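Local coordinates for protein transcobalamin-1 (Homo sapiens, PDB 4KKI) that binds vitamin B12 with femtomolar affinity and shields it from the acidic environment of the stomach, at residues 165-170 with 215-220; 333-338 with 349-354; 356-361 with 424-429. One frame throughout, in Å; residues are numbered along the deposited sequence.

Contact 1. Residues 165-170 with 215-220. With NAG (2-acetamido-2-deoxy-beta-D-glucopyranose), chain E.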
loop_
_atom_site.group_PDB
_atom_site.type_symbol
_atom_site.label_atom_id
_atom_site.label_comp_id
_atom_site.label_asym_id
_atom_site.label_seq_id
_atom_site.Cartn_x
_atom_site.Cartn_y
_atom_site.Cartn_z
ATOM N N GLU A 165 10.164 -20.459 6.518
ATOM C CA GLU A 165 9.319 -19.507 7.224
ATOM C C GLU A 165 8.292 -18.912 6.264
ATOM O O GLU A 165 7.134 -18.708 6.624
ATOM C CB GLU A 165 10.171 -18.391 7.827
ATOM C CG GLU A 165 9.645 -17.842 9.141
ATOM C CD GLU A 165 10.005 -18.722 10.320
ATOM O OE1 GLU A 165 11.187 -18.717 10.726
ATOM O OE2 GLU A 165 9.109 -19.422 10.839
ATOM N N VAL A 166 8.732 -18.640 5.039
ATOM C CA VAL A 166 7.861 -18.093 4.005
ATOM C C VAL A 166 6.780 -19.093 3.604
ATOM O O VAL A 166 5.595 -18.758 3.562
ATOM C CB VAL A 166 8.670 -17.681 2.761
ATOM C CG1 VAL A 166 7.742 -17.302 1.622
ATOM C CG2 VAL A 166 9.611 -16.537 3.100
ATOM N N VAL A 167 7.199 -20.322 3.317
ATOM C CA VAL A 167 6.276 -21.403 2.986
ATOM C C VAL A 167 5.271 -21.624 4.115
ATOM O O VAL A 167 4.096 -21.909 3.877
ATOM C CB VAL A 167 7.040 -22.719 2.708
ATOM C CG1 VAL A 167 6.073 -23.868 2.455
ATOM C CG2 VAL A 167 7.980 -22.544 1.527
ATOM N N ASN A 168 5.739 -21.467 5.348
ATOM C CA ASN A 168 4.902 -21.692 6.519
ATOM C C ASN A 168 3.805 -20.639 6.692
ATOM O O ASN A 168 2.675 -20.971 7.044
ATOM C CB ASN A 168 5.768 -21.763 7.780
ATOM C CG ASN A 168 5.161 -22.642 8.857
ATOM O OD1 ASN A 168 5.781 -23.606 9.306
ATOM N ND2 ASN A 168 3.945 -22.312 9.279
ATOM N N HIS A 169 4.134 -19.378 6.431
ATOM C CA HIS A 169 3.226 -18.281 6.762
ATOM C C HIS A 169 2.440 -17.692 5.588
ATOM O O HIS A 169 1.375 -17.107 5.787
ATOM C CB HIS A 169 3.979 -17.165 7.492
ATOM C CG HIS A 169 4.524 -17.577 8.823
ATOM N ND1 HIS A 169 3.724 -17.764 9.929
ATOM C CD2 HIS A 169 5.791 -17.840 9.226
ATOM C CE1 HIS A 169 4.473 -18.124 10.957
ATOM N NE2 HIS A 169 5.730 -18.176 10.556
ATOM N N PHE A 170 2.953 -17.842 4.371
ATOM C CA PHE A 170 2.348 -17.178 3.217
ATOM C C PHE A 170 1.283 -17.997 2.488
ATOM O O PHE A 170 0.899 -17.660 1.368
ATOM C CB PHE A 170 3.426 -16.706 2.237
ATOM C CG PHE A 170 4.082 -15.414 2.636
ATOM C CD1 PHE A 170 5.052 -15.389 3.626
ATOM C CD2 PHE A 170 3.726 -14.222 2.021
ATOM C CE1 PHE A 170 5.656 -14.199 3.997
ATOM C CE2 PHE A 170 4.326 -13.031 2.388
ATOM C CZ PHE A 170 5.292 -13.019 3.378
ATOM N N LYS A 215 8.030 -25.551 -5.571
ATOM C CA LYS A 215 6.721 -26.090 -5.916
ATOM C C LYS A 215 5.621 -25.452 -5.071
ATOM O O LYS A 215 4.640 -24.937 -5.603
ATOM C CB LYS A 215 6.718 -27.610 -5.741
ATOM C CG LYS A 215 5.436 -28.308 -6.167
ATOM C CD LYS A 215 5.611 -29.821 -6.106
ATOM C CE LYS A 215 4.322 -30.556 -6.421
ATOM N NZ LYS A 215 3.272 -30.311 -5.394
ATOM N N ASN A 216 5.796 -25.479 -3.753
ATOM C CA ASN A 216 4.798 -24.931 -2.841
ATOM C C ASN A 216 4.596 -23.427 -3.006
ATOM O O ASN A 216 3.467 -22.940 -2.961
ATOM C CB ASN A 216 5.146 -25.271 -1.390
ATOM C CG ASN A 216 5.144 -26.765 -1.130
ATOM O OD1 ASN A 216 4.618 -27.541 -1.930
ATOM N ND2 ASN A 216 5.727 -27.176 -0.008
ATOM N N ILE A 217 5.690 -22.699 -3.202
ATOM C CA ILE A 217 5.616 -21.258 -3.414
ATOM C C ILE A 217 4.867 -20.946 -4.709
ATOM O O ILE A 217 4.048 -20.028 -4.756
ATOM C CB ILE A 217 7.020 -20.620 -3.433
ATOM C CG1 ILE A 217 7.685 -20.771 -2.063
ATOM C CG2 ILE A 217 6.942 -19.150 -3.803
ATOM C CD1 ILE A 217 9.090 -20.223 -2.007
ATOM N N SER A 218 5.142 -21.731 -5.749
ATOM C CA SER A 218 4.466 -21.584 -7.035
ATOM C C SER A 218 2.966 -21.816 -6.900
ATOM O O SER A 218 2.162 -21.114 -7.514
ATOM C CB SER A 218 5.050 -22.555 -8.066
ATOM O OG SER A 218 6.411 -22.262 -8.329
ATOM N N ILE A 219 2.599 -22.810 -6.096
ATOM C CA ILE A 219 1.196 -23.110 -5.834
ATOM C C ILE A 219 0.535 -21.963 -5.070
ATOM O O ILE A 219 -0.594 -21.574 -5.378
ATOM C CB ILE A 219 1.037 -24.443 -5.067
ATOM C CG1 ILE A 219 1.500 -25.612 -5.943
ATOM C CG2 ILE A 219 -0.407 -24.649 -4.633
ATOM C CD1 ILE A 219 1.457 -26.960 -5.255
ATOM N N TYR A 220 1.249 -21.421 -4.083
ATOM C CA TYR A 220 0.782 -20.248 -3.349
ATOM C C TYR A 220 0.508 -19.098 -4.313
ATOM O O TYR A 220 -0.533 -18.446 -4.237
ATOM C CB TYR A 220 1.816 -19.787 -2.315
ATOM C CG TYR A 220 1.986 -20.693 -1.118
ATOM C CD1 TYR A 220 1.265 -21.874 -0.999
ATOM C CD2 TYR A 220 2.867 -20.357 -0.097
ATOM C CE1 TYR A 220 1.424 -22.699 0.098
ATOM C CE2 TYR A 220 3.032 -21.173 1.002
ATOM C CZ TYR A 220 2.308 -22.342 1.095
ATOM O OH TYR A 220 2.472 -23.156 2.193
HETATM C C1 NAG E . 5.407 -28.562 0.225
HETATM C C2 NAG E . 6.300 -29.079 1.351
HETATM C C3 NAG E . 5.923 -30.494 1.783
HETATM C C4 NAG E . 4.416 -30.642 1.948
HETATM C C5 NAG E . 3.699 -30.121 0.709
HETATM C C6 NAG E . 2.185 -30.250 0.840
HETATM C C7 NAG E . 8.511 -28.080 1.302
HETATM C C8 NAG E . 9.962 -28.266 0.969
HETATM N N2 NAG E . 7.683 -29.046 0.915
HETATM O O3 NAG E . 6.557 -30.804 3.006
HETATM O O4 NAG E . 4.093 -32.000 2.152
HETATM O O5 NAG E . 4.038 -28.765 0.511
HETATM O O6 NAG E . 1.733 -29.446 1.907
HETATM O O7 NAG E . 8.132 -27.075 1.903
#
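The ring of Tyr220 meets the end of helix 163-169 with its edge: the backbone carbonyl of Val167 lies close to the ring plane, beside CE2, CZ and the hydroxyl. One face of the ring is taken by its own helix, where the carbonyl oxygen of Asn216 sits 3.1 Å above the plane and toward the rim. The carbonyl oxygen of Phe170 comes in obliquely, 3.6 Å from CD2 of Tyr220.

With the ring edge-on to the carbonyl, the hydroxyl comes within bonding distance of Val167 O. Tyr220 OH gives a hydrogen bond of 2.7 Å to Val167 O, with a C=O...donor angle of 145° and the donor somewhat tilted from the carbonyl plane. Val167 O belongs to the last turn of its helix, and a side chain from the second helix here serves a backbone acceptor near the C-terminal end. Tyr220 OH also has a weak hydrogen bond with Thr171 OG1, just beyond that end.

The two methyls of Val167 divide the remaining work. With CG1 anti to the backbone N (chi1 176°), that branch lies 3.7 Å from Tyr220 OH, while CG2 packs crosswise on CG1 of Ile217 at 4.0 Å. Asn216 carries an N-linked N-acetylglucosamine on ND2, and the acetyl oxygen O7 of this sugar approaches Val167 CG1 to 3.9 Å, so the apolar seam runs out to a glycan at the surface.

The segment axes approach to 10.1 Å at an angle of 39°. Behind them, Val166 and Ile217 both rest on Leu195 of helix 185-203, and Phe170 turns its ring to Leu147, Ser148 and Val151 of helix 144-156, within the helical N-terminal alpha domain.

Contact 2. Residues 333-338 with 349-354. With NAG (2-acetamido-2-deoxy-beta-D-glucopyranose), chain C; NAG (2-acetamido-2-deoxy-beta-D-glucopyranose), chain G; NAG (2-acetamido-2-deoxy-beta-D-glucopyranose), chain H.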
loop_
_atom_site.group_PDB
_atom_site.type_symbol
_atom_site.label_atom_id
_atom_site.label_comp_id
_atom_site.label_asym_id
_atom_site.label_seq_id
_atom_site.Cartn_x
_atom_site.Cartn_y
_atom_site.Cartn_z
ATOM N N TYR A 333 -25.380 23.914 1.317
ATOM C CA TYR A 333 -25.111 22.976 2.400
ATOM C C TYR A 333 -25.700 21.606 2.088
ATOM O O TYR A 333 -26.639 21.486 1.300
ATOM C CB TYR A 333 -25.677 23.496 3.724
ATOM C CG TYR A 333 -24.863 24.604 4.353
ATOM C CD1 TYR A 333 -24.984 25.917 3.916
ATOM C CD2 TYR A 333 -23.979 24.337 5.392
ATOM C CE1 TYR A 333 -24.243 26.933 4.491
ATOM C CE2 TYR A 333 -23.233 25.347 5.973
ATOM C CZ TYR A 333 -23.371 26.643 5.519
ATOM O OH TYR A 333 -22.632 27.651 6.092
ATOM N N ILE A 334 -25.169 20.583 2.732
ATOM C CA ILE A 334 -25.620 19.234 2.465
ATOM C C ILE A 334 -25.883 18.485 3.768
ATOM O O ILE A 334 -25.325 18.818 4.802
ATOM C CB ILE A 334 -24.636 18.524 1.500
ATOM C CG1 ILE A 334 -25.401 17.875 0.357
ATOM C CG2 ILE A 334 -23.697 17.544 2.200
ATOM C CD1 ILE A 334 -25.230 18.608 -0.950
ATOM N N SER A 335 -26.747 17.484 3.709
ATOM C CA SER A 335 -27.109 16.727 4.906
ATOM C C SER A 335 -26.964 15.220 4.714
ATOM O O SER A 335 -27.264 14.687 3.644
ATOM C CB SER A 335 -28.533 17.065 5.356
ATOM O OG SER A 335 -28.584 18.347 5.957
ATOM N N VAL A 336 -26.506 14.540 5.763
ATOM C CA VAL A 336 -26.276 13.099 5.710
ATOM C C VAL A 336 -26.737 12.397 6.986
ATOM O O VAL A 336 -26.948 13.032 8.018
ATOM C CB VAL A 336 -24.781 12.778 5.510
ATOM C CG1 VAL A 336 -24.312 13.218 4.131
ATOM C CG2 VAL A 336 -23.951 13.436 6.603
ATOM N N ASN A 337 -26.880 11.080 6.905
ATOM C CA ASN A 337 -27.198 10.264 8.071
ATOM C C ASN A 337 -25.928 9.659 8.666
ATOM O O ASN A 337 -25.518 8.559 8.295
ATOM C CB ASN A 337 -28.193 9.161 7.695
ATOM C CG ASN A 337 -28.555 8.267 8.869
ATOM O OD1 ASN A 337 -28.564 8.704 10.021
ATOM N ND2 ASN A 337 -28.847 7.001 8.578
ATOM N N TYR A 338 -25.307 10.388 9.589
ATOM C CA TYR A 338 -24.069 9.942 10.222
ATOM C C TYR A 338 -24.331 9.057 11.433
ATOM O O TYR A 338 -25.011 9.462 12.377
ATOM C CB TYR A 338 -23.220 11.142 10.638
ATOM C CG TYR A 338 -21.935 10.779 11.348
ATOM C CD1 TYR A 338 -20.884 10.185 10.662
ATOM C CD2 TYR A 338 -21.768 11.043 12.703
ATOM C CE1 TYR A 338 -19.705 9.859 11.303
ATOM C CE2 TYR A 338 -20.592 10.719 13.353
ATOM C CZ TYR A 338 -19.563 10.128 12.647
ATOM O OH TYR A 338 -18.388 9.805 13.285
ATOM N N ASN A 349 -28.416 13.624 12.129
ATOM C CA ASN A 349 -28.327 14.193 10.813
ATOM C C ASN A 349 -27.430 15.401 10.937
ATOM O O ASN A 349 -27.710 16.312 11.698
ATOM C CB ASN A 349 -29.705 14.551 10.263
ATOM C CG ASN A 349 -30.463 15.520 11.148
ATOM O OD1 ASN A 349 -30.517 15.367 12.363
ATOM N ND2 ASN A 349 -31.059 16.523 10.529
ATOM N N VAL A 350 -26.316 15.384 10.226
ATOM C CA VAL A 350 -25.396 16.514 10.253
ATOM C C VAL A 350 -25.494 17.323 8.966
ATOM O O VAL A 350 -25.816 16.790 7.902
ATOM C CB VAL A 350 -23.932 16.073 10.499
ATOM C CG1 VAL A 350 -23.894 14.792 11.318
ATOM C CG2 VAL A 350 -23.193 15.885 9.187
ATOM N N THR A 351 -25.227 18.612 9.067
ATOM C CA THR A 351 -25.255 19.465 7.899
ATOM C C THR A 351 -23.899 20.126 7.725
ATOM O O THR A 351 -23.396 20.784 8.626
ATOM C CB THR A 351 -26.372 20.516 7.994
ATOM O OG1 THR A 351 -27.623 19.854 8.178
ATOM C CG2 THR A 351 -26.438 21.331 6.727
ATOM N N VAL A 352 -23.310 19.926 6.556
ATOM C CA VAL A 352 -21.993 20.467 6.240
ATOM C C VAL A 352 -22.001 21.203 4.905
ATOM O O VAL A 352 -22.901 21.011 4.085
ATOM C CB VAL A 352 -20.926 19.353 6.187
ATOM C CG1 VAL A 352 -20.661 18.797 7.578
ATOM C CG2 VAL A 352 -21.361 18.247 5.235
ATOM N N LEU A 353 -21.001 22.053 4.699
ATOM C CA LEU A 353 -20.844 22.751 3.433
ATOM C C LEU A 353 -20.631 21.739 2.326
ATOM O O LEU A 353 -19.991 20.719 2.532
ATOM C CB LEU A 353 -19.654 23.706 3.488
ATOM C CG LEU A 353 -19.717 24.805 4.547
ATOM C CD1 LEU A 353 -18.328 25.288 4.922
ATOM C CD2 LEU A 353 -20.573 25.962 4.064
ATOM N N ASN A 354 -21.147 22.037 1.145
ATOM C CA ASN A 354 -21.016 21.140 0.015
ATOM C C ASN A 354 -19.541 20.969 -0.293
ATOM O O ASN A 354 -18.774 21.917 -0.206
ATOM C CB ASN A 354 -21.731 21.743 -1.188
ATOM C CG ASN A 354 -22.075 20.722 -2.252
ATOM O OD1 ASN A 354 -22.186 19.530 -1.988
ATOM N ND2 ASN A 354 -22.250 21.203 -3.470
HETATM C C1 NAG C . -31.825 17.522 11.250
HETATM C C2 NAG C . -31.575 19.038 11.426
HETATM C C3 NAG C . -32.714 19.848 12.038
HETATM C C4 NAG C . -34.054 19.312 11.604
HETATM C C5 NAG C . -34.113 17.849 11.969
HETATM C C6 NAG C . -35.506 17.296 11.716
HETATM C C7 NAG C . -29.188 19.309 11.670
HETATM C C8 NAG C . -28.076 19.700 12.594
HETATM N N2 NAG C . -30.385 19.200 12.231
HETATM O O3 NAG C . -32.622 21.207 11.611
HETATM O O4 NAG C . -35.079 20.027 12.284
HETATM O O5 NAG C . -33.202 17.171 11.124
HETATM O O6 NAG C . -35.765 17.272 10.310
HETATM O O7 NAG C . -29.012 19.105 10.484
HETATM C C1 NAG G . -22.586 20.381 -4.613
HETATM C C2 NAG G . -23.886 20.222 -5.411
HETATM C C3 NAG G . -23.849 18.970 -6.274
HETATM C C4 NAG G . -22.601 18.991 -7.138
HETATM C C5 NAG G . -21.381 19.134 -6.246
HETATM C C6 NAG G . -20.107 19.159 -7.074
HETATM C C7 NAG G . -26.184 19.713 -4.809
HETATM C C8 NAG G . -26.889 20.446 -5.909
HETATM N N2 NAG G . -24.991 20.188 -4.479
HETATM O O3 NAG G . -25.006 18.923 -7.111
HETATM O O4 NAG G . -22.514 17.784 -7.902
HETATM O O5 NAG G . -21.488 20.355 -5.520
HETATM O O6 NAG G . -19.253 20.192 -6.568
HETATM O O7 NAG G . -26.673 18.748 -4.248
HETATM C C1 NAG H . -29.770 6.469 9.548
HETATM C C2 NAG H . -30.976 5.815 8.876
HETATM C C3 NAG H . -31.951 5.283 9.915
HETATM C C4 NAG H . -31.222 4.376 10.895
HETATM C C5 NAG H . -29.984 5.061 11.461
HETATM C C6 NAG H . -29.197 4.076 12.317
HETATM C C7 NAG H . -31.955 6.398 6.737
HETATM C C8 NAG H . -33.129 7.100 6.119
HETATM N N2 NAG H . -31.645 6.745 7.984
HETATM O O3 NAG H . -32.977 4.558 9.278
HETATM O O4 NAG H . -32.087 4.030 11.954
HETATM O O5 NAG H . -29.148 5.557 10.432
HETATM O O6 NAG H . -27.995 4.678 12.734
HETATM O O7 NAG H . -31.332 5.548 6.102
#
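Tyr333 and Leu353 lie side by side at one end of the strand pair, with Leu353 CD2 over a face of the tyrosine ring. The other apolar contacts between the strands lie on the face of Ile334, Val336, Val350 and Val352: Val336 CG2 meets Val350 CG2 at 3.6 Å, and Ile334 CG2 meets Val352 CG2 at 3.9 Å. Val350 CG1 also touches CB of Tyr338.

Among the backbone bonds, Ile334 pairs with Val352 and Val336 with Val350 as antiparallel hydrogen-bonded pairs; Ile334 N to Val352 O, at 2.7 Å, is the shortest. CA-H...O contacts fill the intervals, among them Thr351 CA to Ile334 O at 3.2 Å.

The polar contacts lie on the face carrying Ser335, Thr351 and Asn349. Ser335 OG donates to Thr351 OG1 at 2.9 Å, and Thr351 OG1 in turn donates a hydrogen bond to O7 of the N-acetylglucosamine on Asn349, at 2.8 Å. An alanine in place of Thr351 would probably leave both Ser335 OG and the sugar's acetyl oxygen without this partner, and the glycan freer to swing.

Asn337, Asn349 and Asn354 each carry a sugar, making this a glycosylated beta hairpin, strands 333-341 and 345-353, at the margin of the C-terminal domain's mixed sheet.

Contact 3. Residues 356-361 with 424-429. With NAG (2-acetamido-2-deoxy-beta-D-glucopyranose), chain H.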
loop_
_atom_site.group_PDB
_atom_site.type_symbol
_atom_site.label_atom_id
_atom_site.label_comp_id
_atom_site.label_asym_id
_atom_site.label_seq_id
_atom_site.Cartn_x
_atom_site.Cartn_y
_atom_site.Cartn_z
ATOM N N SER A 356 -17.636 19.042 1.488
ATOM C CA SER A 356 -16.979 18.699 2.737
ATOM C C SER A 356 -16.560 17.240 2.698
ATOM O O SER A 356 -17.132 16.446 1.963
ATOM C CB SER A 356 -17.917 18.940 3.916
ATOM O OG SER A 356 -17.895 20.292 4.322
ATOM N N VAL A 357 -15.560 16.885 3.487
ATOM C CA VAL A 357 -15.126 15.497 3.532
ATOM C C VAL A 357 -15.756 14.750 4.701
ATOM O O VAL A 357 -16.370 15.355 5.580
ATOM C CB VAL A 357 -13.588 15.371 3.595
ATOM C CG1 VAL A 357 -12.961 15.935 2.328
ATOM C CG2 VAL A 357 -13.038 16.067 4.833
ATOM N N PHE A 358 -15.599 13.430 4.688
ATOM C CA PHE A 358 -16.128 12.555 5.725
ATOM C C PHE A 358 -15.670 12.998 7.118
ATOM O O PHE A 358 -16.423 12.900 8.085
ATOM C CB PHE A 358 -15.681 11.116 5.442
ATOM C CG PHE A 358 -16.409 10.070 6.243
ATOM C CD1 PHE A 358 -16.085 9.838 7.570
ATOM C CD2 PHE A 358 -17.391 9.290 5.655
ATOM C CE1 PHE A 358 -16.744 8.869 8.302
ATOM C CE2 PHE A 358 -18.053 8.315 6.383
ATOM C CZ PHE A 358 -17.725 8.104 7.708
ATOM N N LEU A 359 -14.437 13.489 7.211
ATOM C CA LEU A 359 -13.881 13.940 8.485
ATOM C C LEU A 359 -14.627 15.155 9.038
ATOM O O LEU A 359 -14.813 15.282 10.249
ATOM C CB LEU A 359 -12.394 14.264 8.340
ATOM C CG LEU A 359 -11.645 14.663 9.614
ATOM C CD1 LEU A 359 -11.694 13.540 10.635
ATOM C CD2 LEU A 359 -10.203 15.036 9.293
ATOM N N SER A 360 -15.046 16.048 8.146
ATOM C CA SER A 360 -15.781 17.240 8.548
ATOM C C SER A 360 -17.101 16.858 9.213
ATOM O O SER A 360 -17.530 17.494 10.176
ATOM C CB SER A 360 -16.031 18.152 7.343
ATOM O OG SER A 360 -14.808 18.564 6.757
ATOM N N VAL A 361 -17.733 15.810 8.692
ATOM C CA VAL A 361 -18.963 15.283 9.269
ATOM C C VAL A 361 -18.719 14.814 10.697
ATOM O O VAL A 361 -19.485 15.135 11.608
ATOM C CB VAL A 361 -19.518 14.114 8.427
ATOM C CG1 VAL A 361 -20.635 13.394 9.169
ATOM C CG2 VAL A 361 -20.003 14.618 7.075
ATOM N N GLU A 424 -26.584 10.752 2.081
ATOM C CA GLU A 424 -25.719 9.592 2.259
ATOM C C GLU A 424 -25.812 9.018 3.670
ATOM O O GLU A 424 -25.794 9.756 4.654
ATOM C CB GLU A 424 -24.267 9.950 1.939
ATOM C CG GLU A 424 -23.734 9.302 0.675
ATOM C CD GLU A 424 -22.243 9.512 0.498
ATOM O OE1 GLU A 424 -21.568 8.584 0.007
ATOM O OE2 GLU A 424 -21.747 10.602 0.849
ATOM N N ASN A 425 -25.916 7.695 3.760
ATOM C CA ASN A 425 -25.866 7.010 5.046
ATOM C C ASN A 425 -24.424 6.744 5.474
ATOM O O ASN A 425 -23.907 5.643 5.293
ATOM C CB ASN A 425 -26.643 5.691 4.991
ATOM C CG ASN A 425 -28.130 5.899 4.791
ATOM O OD1 ASN A 425 -28.706 6.865 5.290
ATOM N ND2 ASN A 425 -28.760 4.989 4.057
ATOM N N LEU A 426 -23.780 7.763 6.034
ATOM C CA LEU A 426 -22.398 7.642 6.485
ATOM C C LEU A 426 -22.323 6.888 7.805
ATOM O O LEU A 426 -23.130 7.113 8.706
ATOM C CB LEU A 426 -21.770 9.022 6.647
ATOM C CG LEU A 426 -21.845 9.917 5.414
ATOM C CD1 LEU A 426 -21.183 11.250 5.699
ATOM C CD2 LEU A 426 -21.198 9.232 4.220
ATOM N N GLU A 427 -21.344 6.000 7.923
ATOM C CA GLU A 427 -21.224 5.186 9.122
ATOM C C GLU A 427 -19.775 4.878 9.466
ATOM O O GLU A 427 -18.973 4.551 8.591
ATOM C CB GLU A 427 -22.006 3.884 8.952
ATOM C CG GLU A 427 -21.920 2.938 10.137
ATOM C CD GLU A 427 -22.692 1.656 9.909
ATOM O OE1 GLU A 427 -23.480 1.601 8.941
ATOM O OE2 GLU A 427 -22.510 0.701 10.693
ATOM N N VAL A 428 -19.442 4.998 10.745
ATOM C CA VAL A 428 -18.164 4.519 11.245
ATOM C C VAL A 428 -18.428 3.308 12.132
ATOM O O VAL A 428 -19.092 3.418 13.162
ATOM C CB VAL A 428 -17.416 5.596 12.040
ATOM C CG1 VAL A 428 -16.006 5.123 12.350
ATOM C CG2 VAL A 428 -17.380 6.898 11.256
ATOM N N ARG A 429 -17.907 2.155 11.724
ATOM C CA ARG A 429 -18.273 0.882 12.333
ATOM C C ARG A 429 -17.100 0.178 13.018
ATOM O O ARG A 429 -16.017 0.053 12.449
ATOM C CB ARG A 429 -18.884 -0.034 11.268
ATOM C CG ARG A 429 -19.225 -1.440 11.736
ATOM C CD ARG A 429 -19.791 -2.268 10.587
ATOM N NE ARG A 429 -20.935 -1.614 9.955
ATOM C CZ ARG A 429 -21.566 -2.076 8.879
ATOM N NH1 ARG A 429 -21.170 -3.202 8.305
ATOM N NH2 ARG A 429 -22.597 -1.409 8.376
HETATM C C1 NAG H . -29.770 6.469 9.548
HETATM C C2 NAG H . -30.976 5.815 8.876
HETATM C C3 NAG H . -31.951 5.283 9.915
HETATM C C4 NAG H . -31.222 4.376 10.895
HETATM C C5 NAG H . -29.984 5.061 11.461
HETATM C C6 NAG H . -29.197 4.076 12.317
HETATM C C7 NAG H . -31.955 6.398 6.737
HETATM C C8 NAG H . -33.129 7.100 6.119
HETATM N N2 NAG H . -31.645 6.745 7.984
HETATM O O3 NAG H . -32.977 4.558 9.278
HETATM O O4 NAG H . -32.087 4.030 11.954
HETATM O O5 NAG H . -29.148 5.557 10.432
HETATM O O6 NAG H . -27.995 4.678 12.734
HETATM O O7 NAG H . -31.332 5.548 6.102
#
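Phe358 meets strand 426-432 with the rim of its ring. Val428 CG2 lies in the ring plane at the edge, 3.6 Å from Phe358 CE1, and the backbone oxygen Glu427 O is near that plane too, 3.9 Å from Phe358 CZ. On the CE2 side Leu426 comes in obliquely, its CB 3.8 Å from Phe358 CE2 and its CD2 at 3.9 Å from the same atom. Phe358 and Leu426 run alongside one another in opposite senses, while Val428 crosses the phenylalanine at a slant. CG of Phe358 is anti to the backbone N (chi1 -167°), and the end of the side chain comes nearer the strand than its first bond suggests.

One turn further on, Val361 adds a second point of touch: its CG2 meets CD1 of Leu426 at 3.8 Å, and CG1 lies somewhat further from the same methyl. Leu426 therefore splits its branches between two helix residues, CD1 to the valine and CD2 to the phenylalanine.

In the fold, this is helix 358-368 lying against the mixed sheet of the C-terminal beta domain, where strand 426-432 runs between 333-341 and 400-406. Phe358 also touches Leu411 and Leu404, and Val428 touches Leu404 and Trp402; all three partners belong to the cyanocobalamin site, and the side chain of Val428 is itself about 6 Å from the bound corrinoid.

Glu427 starts out away from the helix segment. Its carboxylate takes Arg429 side-on, NE to OE2 at 2.9 Å and NH2 to OE1 at 3.2 Å, both meeting it from above the carboxylate plane. Arg341 NH1 forms a further salt bridge to Glu427 OE2, so two arginines would probably favour the charged form of this acid.

How the contacts relate
Contacts 2 and 3 share one sheet: strands 333-341 and 426-432 are neighbours, Asn337 N lies 2.8 Å from Glu424 O just before the latter, and the sugar on Asn337 reaches both. Contact 2 is the partly buried margin, held by backbone ladders with hydroxyls and two of its three glycans on one face; contact 3 is the buried interior, where a helix meets the sheet mainly through apolar side chains. Tyr338 CD1, packed at 3.5 Å on Val361 CG1, bridges the two. Contact 1 belongs to the helical domain on the opposite side of the chain's centre, about 25 Å from contact 3 between nearest atoms; it too is buried, yet adds a tyrosine-to-backbone bond and borders a glycan.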